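Local coordinates for protein beta-glucuronidase (uncultured Clostridium sp., PDB 6U7J) that hydrolyses beta-D-glucuronides to release glucuronic acid, and probably takes part in reactivating estrogens in the gut by cleaving their glucuronide conjugates, at residues V214-T220 with S242-D247; P194-I198 with I269-H275; L328-I332 with G571-R575; G547-W551 with I586-W590. Residue numbers count along the deposited sequence, not the author numbering.

In the fold
Interactions 1 and 2 lie in the immunoglobulin-like domain of this family 2 glycosyl hydrolase. The chain enters at 194-198, which opens interaction 2. Residues 214-220 then open interaction 1, which closes at 242-247. Interaction 2 closes later, at 269-275, so interaction 1 is nested inside its loop. The two touch, with Ile218 against Ile269 and Met245 against Phe271. The TIM barrel follows in series. Interaction 3 opens at 328-332 and interaction 4 at 547-551. They close at 571-575 and 586-590 respectively, so these loops cross. They also touch. Interaction 3 ties the first barrel helix to the loop after the last strand, and interaction 4 ties that strand to the last helix.

Interaction 1 (V214-T220 with S242-D247)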
loop_
_atom_site.group_PDB
_atom_site.type_symbol
_atom_site.label_atom_id
_atom_site.label_comp_id
_atom_site.label_asym_id
_atom_site.label_seq_id
_atom_site.Cartn_x
_atom_site.Cartn_y
_atom_site.Cartn_z
ATOM N N VAL B 214 39.609 5.113 38.909
ATOM C CA VAL B 214 39.825 5.464 37.510
ATOM C C VAL B 214 41.300 5.257 37.182
ATOM O O VAL B 214 42.161 6.004 37.655
ATOM C CB VAL B 214 39.393 6.904 37.212
ATOM C CG1 VAL B 214 39.660 7.233 35.742
ATOM C CG2 VAL B 214 37.937 7.094 37.545
ATOM N N HIS B 215 41.588 4.233 36.384
ATOM C CA HIS B 215 42.919 4.007 35.837
ATOM C C HIS B 215 42.987 4.670 34.469
ATOM O O HIS B 215 42.191 4.338 33.582
ATOM C CB HIS B 215 43.223 2.513 35.693
ATOM C CG HIS B 215 43.077 1.725 36.957
ATOM N ND1 HIS B 215 41.917 1.717 37.703
ATOM C CD2 HIS B 215 43.940 0.897 37.593
ATOM C CE1 HIS B 215 42.078 0.930 38.753
ATOM N NE2 HIS B 215 43.295 0.418 38.708
ATOM N N TYR B 216 43.930 5.590 34.283
ATOM C CA TYR B 216 44.085 6.246 32.994
ATOM C C TYR B 216 45.534 6.189 32.543
ATOM O O TYR B 216 46.453 6.054 33.352
ATOM C CB TYR B 216 43.596 7.700 33.031
ATOM C CG TYR B 216 44.478 8.658 33.795
ATOM C CD1 TYR B 216 45.615 9.210 33.212
ATOM C CD2 TYR B 216 44.157 9.038 35.091
ATOM C CE1 TYR B 216 46.422 10.090 33.914
ATOM C CE2 TYR B 216 44.951 9.924 35.796
ATOM C CZ TYR B 216 46.080 10.445 35.203
ATOM O OH TYR B 216 46.871 11.320 35.903
ATOM N N GLU B 217 45.719 6.313 31.231
ATOM C CA GLU B 217 47.038 6.303 30.609
ATOM C C GLU B 217 46.991 7.203 29.383
ATOM O O GLU B 217 46.162 6.996 28.488
ATOM C CB GLU B 217 47.459 4.885 30.230
ATOM C CG GLU B 217 48.812 4.800 29.544
ATOM C CD GLU B 217 49.215 3.362 29.255
ATOM O OE1 GLU B 217 50.306 3.140 28.682
ATOM O OE2 GLU B 217 48.432 2.451 29.606
ATOM N N ILE B 218 47.878 8.195 29.351
ATOM C CA ILE B 218 47.879 9.245 28.348
ATOM C C ILE B 218 49.181 9.160 27.557
ATOM O O ILE B 218 50.236 8.820 28.105
ATOM C CB ILE B 218 47.704 10.624 29.007
ATOM C CG1 ILE B 218 46.427 10.622 29.851
ATOM C CG2 ILE B 218 47.666 11.741 27.968
ATOM C CD1 ILE B 218 46.268 11.836 30.739
ATOM N N LYS B 219 49.096 9.441 26.262
ATOM C CA LYS B 219 50.222 9.342 25.352
ATOM C C LYS B 219 50.328 10.665 24.617
ATOM O O LYS B 219 49.338 11.154 24.071
ATOM C CB LYS B 219 50.029 8.175 24.381
ATOM C CG LYS B 219 51.147 7.918 23.385
ATOM C CD LYS B 219 50.831 6.613 22.599
ATOM C CE LYS B 219 51.215 6.675 21.106
ATOM N NZ LYS B 219 51.600 5.340 20.523
ATOM N N THR B 220 51.510 11.273 24.662
ATOM C CA THR B 220 51.821 12.485 23.921
ATOM C C THR B 220 53.038 12.238 23.038
ATOM O O THR B 220 53.712 11.209 23.139
ATOM C CB THR B 220 52.102 13.668 24.858
ATOM O OG1 THR B 220 53.450 13.581 25.336
ATOM C CG2 THR B 220 51.145 13.686 26.031
ATOM N N SER B 242 45.737 14.996 39.149
ATOM C CA SER B 242 47.023 14.326 39.087
ATOM C C SER B 242 47.908 15.032 38.076
ATOM O O SER B 242 47.420 15.656 37.124
ATOM C CB SER B 242 46.879 12.848 38.726
ATOM O OG SER B 242 48.155 12.242 38.562
ATOM N N ASN B 243 49.216 14.943 38.322
ATOM C CA ASN B 243 50.244 15.377 37.386
ATOM C C ASN B 243 50.902 14.194 36.698
ATOM O O ASN B 243 51.931 14.362 36.037
ATOM C CB ASN B 243 51.299 16.219 38.105
ATOM C CG ASN B 243 50.686 17.224 39.046
ATOM O OD1 ASN B 243 50.077 18.199 38.609
ATOM N ND2 ASN B 243 50.823 16.985 40.349
ATOM N N GLU B 244 50.333 13.004 36.853
ATOM C CA GLU B 244 50.885 11.797 36.268
ATOM C C GLU B 244 50.258 11.532 34.905
ATOM O O GLU B 244 49.052 11.722 34.712
ATOM C CB GLU B 244 50.646 10.610 37.201
ATOM C CG GLU B 244 51.379 10.732 38.537
ATOM C CD GLU B 244 52.873 10.961 38.353
ATOM O OE1 GLU B 244 53.566 10.040 37.857
ATOM O OE2 GLU B 244 53.344 12.072 38.680
ATOM N N MET B 245 51.088 11.090 33.960
ATOM C CA MET B 245 50.594 10.695 32.648
ATOM C C MET B 245 49.935 9.325 32.659
ATOM O O MET B 245 49.099 9.038 31.794
ATOM C CB MET B 245 51.733 10.714 31.639
ATOM C CG MET B 245 52.021 12.114 31.161
ATOM S SD MET B 245 52.512 12.179 29.449
ATOM C CE MET B 245 53.612 13.594 29.458
ATOM N N LYS B 246 50.305 8.478 33.613
ATOM C CA LYS B 246 49.694 7.178 33.823
ATOM C C LYS B 246 49.458 7.069 35.320
ATOM O O LYS B 246 50.406 7.188 36.106
ATOM C CB LYS B 246 50.598 6.056 33.302
ATOM C CG LYS B 246 50.176 4.656 33.709
ATOM C CD LYS B 246 51.097 3.607 33.096
ATOM C CE LYS B 246 50.492 2.210 33.211
ATOM N NZ LYS B 246 50.866 1.325 32.060
ATOM N N ASP B 247 48.202 6.900 35.718
ATOM C CA ASP B 247 47.857 7.031 37.125
ATOM C C ASP B 247 46.562 6.290 37.423
ATOM O O ASP B 247 45.828 5.863 36.525
ATOM C CB ASP B 247 47.728 8.499 37.535
ATOM C CG ASP B 247 48.008 8.724 39.021
ATOM O OD1 ASP B 247 47.983 9.894 39.462
ATOM O OD2 ASP B 247 48.252 7.737 39.749
#
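Residues 214-220 and 242-247 meet as antiparallel strands, and the second segment also carries the turn that leads into its strand. Tyr216 and Asp247 form a hydrogen-bonded pair. Tyr216 N donates to Asp247 O at 3.0 Å, and Asp247 N donates to Tyr216 O at 3.1 Å. Glu217 and Lys246 are the next, non-hydrogen-bonded pair. Their side chains lie on the same face, where Glu217 OE2 and Lys246 NZ make a long salt bridge of 3.6 Å. Further along, Ile218 N donates to Met245 O at 2.9 Å. The backbone of Glu217 points the other way and bonds to Ser202.

The phenol of Tyr216 is on the face shared with Asp247. Its OH donates to the carbonyl Glu244 O at only 2.5 Å, so this turn carbonyl is satisfied by a side chain. Ser242 organises the same turn. Its OG accepts from Glu244 N at 2.9 Å, an ST turn, and donates to Asp247 OD1 at 2.5 Å. Thr220 OG1 bonds to Ala222 N, while Thr220 CG2 lies 4.0 Å from Met245 SD.

Strand 211-220 is the middle of a three-stranded sheet, between 198-208 and 246-251. The turn carries the chain from strand 238-242 of the facing sheet into strand 246-251. Between the two sheets of this immunoglobulin-like sandwich, Tyr216 packs on Leu267 and Ile218 on Val229 and Ile269.

Interaction 2 (P194-I198 with I269-H275); sequences PKEYI and IYFGQDH
A tight beta hairpin of the immunoglobulin-like sandwich packs against the linker that enters this domain from the sugar-binding domain. Residues 194-198 form no regular strand as a whole: the backbone bends at Lys195, with phi/psi -70/-22, and is extended at the other four residues. Tyr197 lies nearest Asp274, with CA atoms 5.5 Å apart. Ile269 begins the second segment in a strand. Its CG2 is 3.5 Å from CD1 of Ile198, whose chi1 is m. Tyr270 points away from the linker. Phe271 points toward it with chi1 t. Its CB touches Ile198 CG1 at 4.0 Å, and the ring edge faces the linker backbone, with CE2 3.8 Å from Tyr197 N. Phe271 to Asp274 form a type II' turn. Phe271 N bonds to Asp274 O at 3.2 Å, and Asp274 N to Phe271 O at 2.7 Å. Gly272 has phi/psi 64/-119 and Gln273 -88/-13. Gln273 CB lies 4.0 Å from Pro194 CG, and its carbonyl receives a hydrogen bond from Arg87 of the second subunit. Asp274, chi1 t, joins the two segments. Its OD2 accepts from Ile198 N at 2.7 Å and also forms a salt bridge with Arg19. His275 points away, and its N donates to Asp274 OD1 at 2.6 Å.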
loop_
_atom_site.group_PDB
_atom_site.type_symbol
_atom_site.label_atom_id
_atom_site.label_comp_id
_atom_site.label_asym_id
_atom_site.label_seq_id
_atom_site.Cartn_x
_atom_site.Cartn_y
_atom_site.Cartn_z
ATOM N N PRO B 194 48.027 21.917 18.631
ATOM C CA PRO B 194 49.427 22.310 18.833
ATOM C C PRO B 194 50.368 21.202 18.380
ATOM O O PRO B 194 49.993 20.025 18.308
ATOM C CB PRO B 194 49.523 22.538 20.348
ATOM C CG PRO B 194 48.110 22.843 20.779
ATOM C CD PRO B 194 47.241 22.014 19.880
ATOM N N LYS B 195 51.616 21.588 18.068
ATOM C CA LYS B 195 52.581 20.604 17.582
ATOM C C LYS B 195 53.027 19.633 18.670
ATOM O O LYS B 195 53.474 18.524 18.353
ATOM C CB LYS B 195 53.790 21.305 16.967
ATOM C CG LYS B 195 53.428 22.229 15.826
ATOM C CD LYS B 195 54.350 22.055 14.632
ATOM C CE LYS B 195 53.782 22.780 13.403
ATOM N NZ LYS B 195 54.823 23.103 12.376
ATOM N N GLU B 196 52.904 20.003 19.937
ATOM C CA GLU B 196 53.096 19.062 21.033
ATOM C C GLU B 196 51.725 18.801 21.634
ATOM O O GLU B 196 51.077 19.737 22.117
ATOM C CB GLU B 196 54.071 19.603 22.084
ATOM C CG GLU B 196 55.380 20.146 21.500
ATOM C CD GLU B 196 56.470 20.347 22.566
ATOM O OE1 GLU B 196 57.663 20.095 22.263
ATOM O OE2 GLU B 196 56.130 20.764 23.702
ATOM N N TYR B 197 51.286 17.543 21.608
ATOM C CA TYR B 197 49.860 17.280 21.735
ATOM C C TYR B 197 49.589 15.884 22.279
ATOM O O TYR B 197 50.427 14.974 22.206
ATOM C CB TYR B 197 49.168 17.429 20.379
ATOM C CG TYR B 197 49.535 16.319 19.428
ATOM C CD1 TYR B 197 50.699 16.392 18.664
ATOM C CD2 TYR B 197 48.728 15.189 19.297
ATOM C CE1 TYR B 197 51.041 15.383 17.793
ATOM C CE2 TYR B 197 49.067 14.167 18.429
ATOM C CZ TYR B 197 50.224 14.267 17.684
ATOM O OH TYR B 197 50.569 13.260 16.815
ATOM N N ILE B 198 48.360 15.716 22.759
ATOM C CA ILE B 198 47.890 14.446 23.295
ATOM C C ILE B 198 47.487 13.538 22.138
ATOM O O ILE B 198 46.614 13.891 21.333
ATOM C CB ILE B 198 46.723 14.670 24.266
ATOM C CG1 ILE B 198 47.180 15.558 25.429
ATOM C CG2 ILE B 198 46.172 13.345 24.761
ATOM C CD1 ILE B 198 46.069 16.413 26.018
ATOM N N ILE B 269 42.318 17.199 30.410
ATOM C CA ILE B 269 43.767 17.080 30.319
ATOM C C ILE B 269 44.349 18.358 29.728
ATOM O O ILE B 269 43.892 18.829 28.676
ATOM C CB ILE B 269 44.170 15.869 29.461
ATOM C CG1 ILE B 269 43.462 14.607 29.954
ATOM C CG2 ILE B 269 45.680 15.697 29.434
ATOM C CD1 ILE B 269 43.627 13.403 29.033
ATOM N N TYR B 270 45.379 18.894 30.386
ATOM C CA TYR B 270 46.132 20.040 29.895
ATOM C C TYR B 270 47.595 19.645 29.725
ATOM O O TYR B 270 48.224 19.142 30.661
ATOM C CB TYR B 270 46.004 21.229 30.847
ATOM C CG TYR B 270 44.610 21.823 30.906
ATOM C CD1 TYR B 270 43.632 21.275 31.730
ATOM C CD2 TYR B 270 44.279 22.936 30.143
ATOM C CE1 TYR B 270 42.352 21.819 31.781
ATOM C CE2 TYR B 270 43.022 23.484 30.193
ATOM C CZ TYR B 270 42.063 22.926 31.012
ATOM O OH TYR B 270 40.805 23.488 31.050
ATOM N N PHE B 271 48.134 19.879 28.531
ATOM C CA PHE B 271 49.487 19.445 28.182
ATOM C C PHE B 271 50.106 20.552 27.332
ATOM O O PHE B 271 49.818 20.659 26.134
ATOM C CB PHE B 271 49.469 18.102 27.455
ATOM C CG PHE B 271 50.824 17.631 26.984
ATOM C CD1 PHE B 271 51.758 17.134 27.886
ATOM C CD2 PHE B 271 51.159 17.675 25.635
ATOM C CE1 PHE B 271 53.008 16.686 27.452
ATOM C CE2 PHE B 271 52.404 17.233 25.190
ATOM C CZ PHE B 271 53.335 16.744 26.103
ATOM N N GLY B 272 50.934 21.378 27.961
ATOM C CA GLY B 272 51.577 22.473 27.255
ATOM C C GLY B 272 50.565 23.484 26.755
ATOM O O GLY B 272 49.842 24.114 27.530
ATOM N N GLN B 273 50.510 23.658 25.444
ATOM C CA GLN B 273 49.452 24.450 24.838
ATOM C C GLN B 273 48.207 23.624 24.528
ATOM O O GLN B 273 47.156 24.208 24.252
ATOM C CB GLN B 273 49.963 25.120 23.560
ATOM C CG GLN B 273 51.030 26.199 23.802
ATOM C CD GLN B 273 50.477 27.385 24.576
ATOM O OE1 GLN B 273 49.691 28.180 24.049
ATOM N NE2 GLN B 273 50.868 27.499 25.845
ATOM N N ASP B 274 48.295 22.294 24.586
ATOM C CA ASP B 274 47.205 21.409 24.197
ATOM C C ASP B 274 46.168 21.256 25.311
ATOM O O ASP B 274 46.415 21.551 26.481
ATOM C CB ASP B 274 47.742 20.026 23.816
ATOM C CG ASP B 274 46.743 19.221 22.998
ATOM O OD1 ASP B 274 45.718 19.821 22.598
ATOM O OD2 ASP B 274 46.977 18.010 22.754
ATOM N N HIS B 275 44.997 20.755 24.925
ATOM C CA HIS B 275 43.895 20.500 25.846
ATOM C C HIS B 275 42.999 19.435 25.214
ATOM O O HIS B 275 42.744 19.474 24.004
ATOM C CB HIS B 275 43.117 21.798 26.136
ATOM C CG HIS B 275 41.951 21.632 27.063
ATOM N ND1 HIS B 275 40.903 22.530 27.102
ATOM C CD2 HIS B 275 41.668 20.687 27.993
ATOM C CE1 HIS B 275 40.029 22.146 28.019
ATOM N NE2 HIS B 275 40.465 21.026 28.567
#

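Interaction 3 (L328-I332 with G571-R575)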
loop_
_atom_site.group_PDB
_atom_site.type_symbol
_atom_site.label_atom_id
_atom_site.label_comp_id
_atom_site.label_asym_id
_atom_site.label_seq_id
_atom_site.Cartn_x
_atom_site.Cartn_y
_atom_site.Cartn_z
ATOM N N LEU B 328 12.594 5.955 19.358
ATOM C CA LEU B 328 11.775 4.768 19.136
ATOM C C LEU B 328 12.235 3.623 20.026
ATOM O O LEU B 328 11.407 2.869 20.560
ATOM C CB LEU B 328 11.823 4.366 17.662
ATOM C CG LEU B 328 11.145 5.284 16.630
ATOM C CD1 LEU B 328 11.424 4.790 15.214
ATOM C CD2 LEU B 328 9.642 5.353 16.857
ATOM N N LEU B 329 13.553 3.474 20.187
ATOM C CA LEU B 329 14.091 2.497 21.128
ATOM C C LEU B 329 13.527 2.724 22.522
ATOM O O LEU B 329 13.110 1.781 23.201
ATOM C CB LEU B 329 15.618 2.580 21.163
ATOM C CG LEU B 329 16.357 2.026 19.952
ATOM C CD1 LEU B 329 17.844 2.337 20.060
ATOM C CD2 LEU B 329 16.119 0.522 19.794
ATOM N N LYS B 330 13.510 3.979 22.964
ATOM C CA LYS B 330 12.970 4.285 24.279
ATOM C C LYS B 330 11.471 4.011 24.335
ATOM O O LYS B 330 10.964 3.496 25.337
ATOM C CB LYS B 330 13.268 5.741 24.628
ATOM C CG LYS B 330 12.738 6.169 25.996
ATOM C CD LYS B 330 12.844 7.680 26.141
ATOM C CE LYS B 330 12.547 8.123 27.556
ATOM N NZ LYS B 330 13.538 7.537 28.512
ATOM N N TRP B 331 10.748 4.343 23.266
ATOM C CA TRP B 331 9.300 4.151 23.261
ATOM C C TRP B 331 8.950 2.673 23.329
ATOM O O TRP B 331 8.087 2.267 24.111
ATOM C CB TRP B 331 8.693 4.805 22.016
ATOM C CG TRP B 331 7.229 4.486 21.783
ATOM C CD1 TRP B 331 6.140 5.136 22.315
ATOM C CD2 TRP B 331 6.707 3.460 20.939
ATOM N NE1 TRP B 331 4.977 4.568 21.855
ATOM C CE2 TRP B 331 5.294 3.536 21.011
ATOM C CE3 TRP B 331 7.293 2.485 20.121
ATOM C CZ2 TRP B 331 4.464 2.666 20.307
ATOM C CZ3 TRP B 331 6.465 1.614 19.422
ATOM C CH2 TRP B 331 5.062 1.715 19.520
ATOM N N ILE B 332 9.646 1.844 22.551
ATOM C CA ILE B 332 9.330 0.421 22.517
ATOM C C ILE B 332 9.836 -0.323 23.740
ATOM O O ILE B 332 9.501 -1.499 23.906
ATOM C CB ILE B 332 9.890 -0.222 21.234
ATOM C CG1 ILE B 332 9.069 -1.467 20.852
ATOM C CG2 ILE B 332 11.373 -0.505 21.391
ATOM C CD1 ILE B 332 9.209 -1.913 19.406
ATOM N N GLY B 571 11.827 -5.498 9.290
ATOM C CA GLY B 571 11.728 -4.382 10.215
ATOM C C GLY B 571 10.484 -4.418 11.093
ATOM O O GLY B 571 9.387 -4.769 10.632
ATOM N N ILE B 572 10.665 -4.105 12.379
ATOM C CA ILE B 572 9.544 -3.818 13.266
ATOM C C ILE B 572 8.997 -2.436 12.944
ATOM O O ILE B 572 7.800 -2.173 13.112
ATOM C CB ILE B 572 9.992 -3.943 14.742
ATOM C CG1 ILE B 572 10.089 -5.412 15.163
ATOM C CG2 ILE B 572 9.043 -3.262 15.687
ATOM C CD1 ILE B 572 8.945 -6.296 14.635
ATOM N N PHE B 573 9.858 -1.544 12.457
ATOM C CA PHE B 573 9.476 -0.246 11.928
ATOM C C PHE B 573 9.714 -0.204 10.416
ATOM O O PHE B 573 10.513 -0.971 9.862
ATOM C CB PHE B 573 10.272 0.867 12.621
ATOM C CG PHE B 573 10.036 0.956 14.104
ATOM C CD1 PHE B 573 8.968 1.690 14.608
ATOM C CD2 PHE B 573 10.893 0.316 14.997
ATOM C CE1 PHE B 573 8.745 1.773 15.985
ATOM C CE2 PHE B 573 10.691 0.402 16.376
ATOM C CZ PHE B 573 9.606 1.125 16.871
ATOM N N THR B 574 9.004 0.690 9.736
ATOM C CA THR B 574 9.269 0.857 8.309
ATOM C C THR B 574 10.612 1.556 8.117
ATOM O O THR B 574 11.240 2.025 9.079
ATOM C CB THR B 574 8.160 1.661 7.643
ATOM O OG1 THR B 574 8.200 3.007 8.144
ATOM C CG2 THR B 574 6.766 1.031 7.939
ATOM N N ARG B 575 11.054 1.639 6.853
ATOM C CA ARG B 575 12.296 2.359 6.582
ATOM C C ARG B 575 12.157 3.814 6.991
ATOM O O ARG B 575 13.149 4.462 7.347
ATOM C CB ARG B 575 12.688 2.255 5.101
ATOM C CG ARG B 575 14.167 2.601 4.808
ATOM C CD ARG B 575 14.570 2.099 3.432
ATOM N NE ARG B 575 16.019 2.064 3.194
ATOM C CZ ARG B 575 16.595 2.364 2.040
ATOM N NH1 ARG B 575 15.854 2.759 1.007
ATOM N NH2 ARG B 575 17.911 2.270 1.915
#
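This is a buried, wholly apolar contact in the TIM barrel. Residues 328-332 of the first barrel helix, 319-332, meet the loop between the last barrel strand, 545-551, and helix 581-592. Phe573 is its centre. The CA atoms stay far apart, 9.1 Å from Leu328 to Phe573, so long side chains fill the space. Leu328, Trp331 and Ile332 all point toward the loop. Ile332 CD1 touches both Ile572 CG2 and Phe573 CZ at 4.0 Å. Trp331 CZ3 approaches the edge of the Phe573 ring, 4.1 Å from CZ. Ile572 also packs on Ile586 of helix 581-592, and Trp331 stacks edge-to-face with Phe584. Leu328 and Trp331 further touch Thr66 of the second subunit and Leu518 of the third, so this core reaches the tetramer interface. Leu328 lies over the face of the Phe573 ring in a CH-pi contact. Leu328 CD1 sits 4.1 Å from the centroid of the Phe573 ring, 13° off its normal.

Interaction 4 (G547-W551 with I586-W590)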
loop_
_atom_site.group_PDB
_atom_site.type_symbol
_atom_site.label_atom_id
_atom_site.label_comp_id
_atom_site.label_asym_id
_atom_site.label_seq_id
_atom_site.Cartn_x
_atom_site.Cartn_y
_atom_site.Cartn_z
ATOM N N GLY B 547 19.109 -12.471 26.765
ATOM C CA GLY B 547 18.663 -11.385 25.915
ATOM C C GLY B 547 17.943 -11.874 24.681
ATOM O O GLY B 547 18.071 -13.035 24.266
ATOM N N GLU B 548 17.188 -10.946 24.088
ATOM C CA GLU B 548 16.465 -11.193 22.849
ATOM C C GLU B 548 16.609 -9.969 21.959
ATOM O O GLU B 548 16.293 -8.845 22.370
ATOM C CB GLU B 548 14.977 -11.507 23.119
ATOM C CG GLU B 548 14.165 -10.348 23.702
ATOM C CD GLU B 548 12.858 -10.811 24.358
ATOM O OE1 GLU B 548 12.908 -11.768 25.167
ATOM O OE2 GLU B 548 11.789 -10.220 24.063
ATOM N N HIS B 549 17.093 -10.177 20.745
ATOM C CA HIS B 549 17.225 -9.089 19.784
ATOM C C HIS B 549 16.422 -9.492 18.565
ATOM O O HIS B 549 16.760 -10.471 17.887
ATOM C CB HIS B 549 18.690 -8.805 19.435
ATOM C CG HIS B 549 19.340 -7.795 20.337
ATOM N ND1 HIS B 549 20.537 -7.185 20.030
ATOM C CD2 HIS B 549 18.961 -7.295 21.540
ATOM C CE1 HIS B 549 20.862 -6.343 20.997
ATOM N NE2 HIS B 549 19.922 -6.392 21.926
ATOM N N ILE B 550 15.320 -8.777 18.332
ATOM C CA ILE B 550 14.505 -9.003 17.147
ATOM C C ILE B 550 15.292 -8.529 15.935
ATOM O O ILE B 550 16.018 -7.530 16.010
ATOM C CB ILE B 550 13.169 -8.257 17.285
ATOM C CG1 ILE B 550 12.313 -8.894 18.384
ATOM C CG2 ILE B 550 12.396 -8.272 15.969
ATOM C CD1 ILE B 550 11.181 -8.004 18.852
ATOM N N TRP B 551 15.204 -9.252 14.826
ATOM C CA TRP B 551 15.967 -8.826 13.668
ATOM C C TRP B 551 15.172 -7.853 12.823
ATOM O O TRP B 551 14.014 -8.104 12.459
ATOM C CB TRP B 551 16.453 -9.951 12.773
ATOM C CG TRP B 551 17.158 -9.353 11.549
ATOM C CD1 TRP B 551 16.791 -9.490 10.240
ATOM C CD2 TRP B 551 18.311 -8.483 11.548
ATOM N NE1 TRP B 551 17.659 -8.793 9.423
ATOM C CE2 TRP B 551 18.603 -8.175 10.196
ATOM C CE3 TRP B 551 19.145 -7.973 12.551
ATOM C CZ2 TRP B 551 19.684 -7.371 9.825
ATOM C CZ3 TRP B 551 20.231 -7.163 12.182
ATOM C CH2 TRP B 551 20.486 -6.872 10.831
ATOM N N ILE B 586 5.245 -5.834 21.060
ATOM C CA ILE B 586 6.601 -5.897 21.610
ATOM C C ILE B 586 6.759 -4.881 22.727
ATOM O O ILE B 586 7.306 -5.194 23.790
ATOM C CB ILE B 586 7.656 -5.680 20.504
ATOM C CG1 ILE B 586 7.670 -6.852 19.517
ATOM C CG2 ILE B 586 9.047 -5.471 21.101
ATOM C CD1 ILE B 586 8.103 -6.429 18.099
ATOM N N ARG B 587 6.261 -3.655 22.514
ATOM C CA ARG B 587 6.354 -2.615 23.537
ATOM C C ARG B 587 5.720 -3.073 24.852
ATOM O O ARG B 587 6.309 -2.904 25.931
ATOM C CB ARG B 587 5.695 -1.318 23.049
ATOM C CG ARG B 587 5.713 -0.189 24.080
ATOM C CD ARG B 587 5.308 1.195 23.544
ATOM N NE ARG B 587 3.981 1.578 24.019
ATOM C CZ ARG B 587 3.699 2.618 24.800
ATOM N NH1 ARG B 587 2.444 2.819 25.159
ATOM N NH2 ARG B 587 4.640 3.452 25.224
ATOM N N GLU B 588 4.516 -3.655 24.787
ATOM C CA GLU B 588 3.844 -4.080 26.015
ATOM C C GLU B 588 4.663 -5.126 26.761
ATOM O O GLU B 588 4.736 -5.101 27.991
ATOM C CB GLU B 588 2.441 -4.620 25.716
ATOM C CG GLU B 588 1.446 -3.548 25.258
ATOM C CD GLU B 588 1.200 -2.460 26.306
ATOM O OE1 GLU B 588 0.664 -2.781 27.393
ATOM O OE2 GLU B 588 1.533 -1.281 26.034
ATOM N N ARG B 589 5.296 -6.048 26.046
ATOM C CA ARG B 589 6.179 -6.995 26.717
ATOM C C ARG B 589 7.404 -6.295 27.322
ATOM O O ARG B 589 7.655 -6.385 28.529
ATOM C CB ARG B 589 6.596 -8.080 25.731
ATOM C CG ARG B 589 7.710 -8.988 26.205
ATOM C CD ARG B 589 8.025 -9.950 25.089
ATOM N NE ARG B 589 9.204 -10.777 25.318
ATOM C CZ ARG B 589 9.210 -11.878 26.059
ATOM N NH1 ARG B 589 10.327 -12.583 26.195
ATOM N NH2 ARG B 589 8.102 -12.264 26.679
ATOM N N TRP B 590 8.179 -5.574 26.503
ATOM C CA TRP B 590 9.450 -5.047 27.007
ATOM C C TRP B 590 9.251 -3.992 28.089
ATOM O O TRP B 590 10.067 -3.896 29.009
ATOM C CB TRP B 590 10.293 -4.464 25.870
ATOM C CG TRP B 590 10.964 -5.499 25.007
ATOM C CD1 TRP B 590 11.059 -6.839 25.243
ATOM C CD2 TRP B 590 11.614 -5.269 23.749
ATOM N NE1 TRP B 590 11.726 -7.461 24.211
ATOM C CE2 TRP B 590 12.082 -6.516 23.284
ATOM C CE3 TRP B 590 11.843 -4.131 22.973
ATOM C CZ2 TRP B 590 12.765 -6.656 22.076
ATOM C CZ3 TRP B 590 12.518 -4.272 21.762
ATOM C CH2 TRP B 590 12.978 -5.521 21.333
#
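Five side chains bridge the 12.6 Å between the axes of strand 547-551 and helix 586-590. The key conformer is that of Glu548, with chi1 p and chi2 t, which reaches from the strand to the helix. Arg589 meets it with chi1, chi2 and chi3 all t. The chain is extended through chi3, and chi4 of 81° turns the guanidinium so that its NE and NH1 edge faces the carboxylate. Arg589 NH1 donates to Glu548 OE1 and Arg589 NE to Glu548 OE2, both at 2.9 Å, giving a two-pronged salt bridge. Trp590 has chi1 m and chi2 near -10°, which turns the indole nitrogen to the same acid. Its NE1 donates to Glu548 OE2 at 2.8 Å. The charges have further partners: Glu548 OE1 bonds to Tyr300 OH, and Arg589 NH2 pairs with Asp540. Beside this polar cluster lies an apolar one. Ile550 and Ile586 both adopt m, t and meet end to end, CD1 to CD1 at 3.5 Å. Ile550 CD1 is also 3.8 Å from Trp590 CZ2. Phe304, from the first barrel strand, meets Trp590 edge-to-face. Strand and helix run nearly antiparallel, at 167°. This is the usual packing of a TIM barrel, here its eighth strand against the helix that follows it.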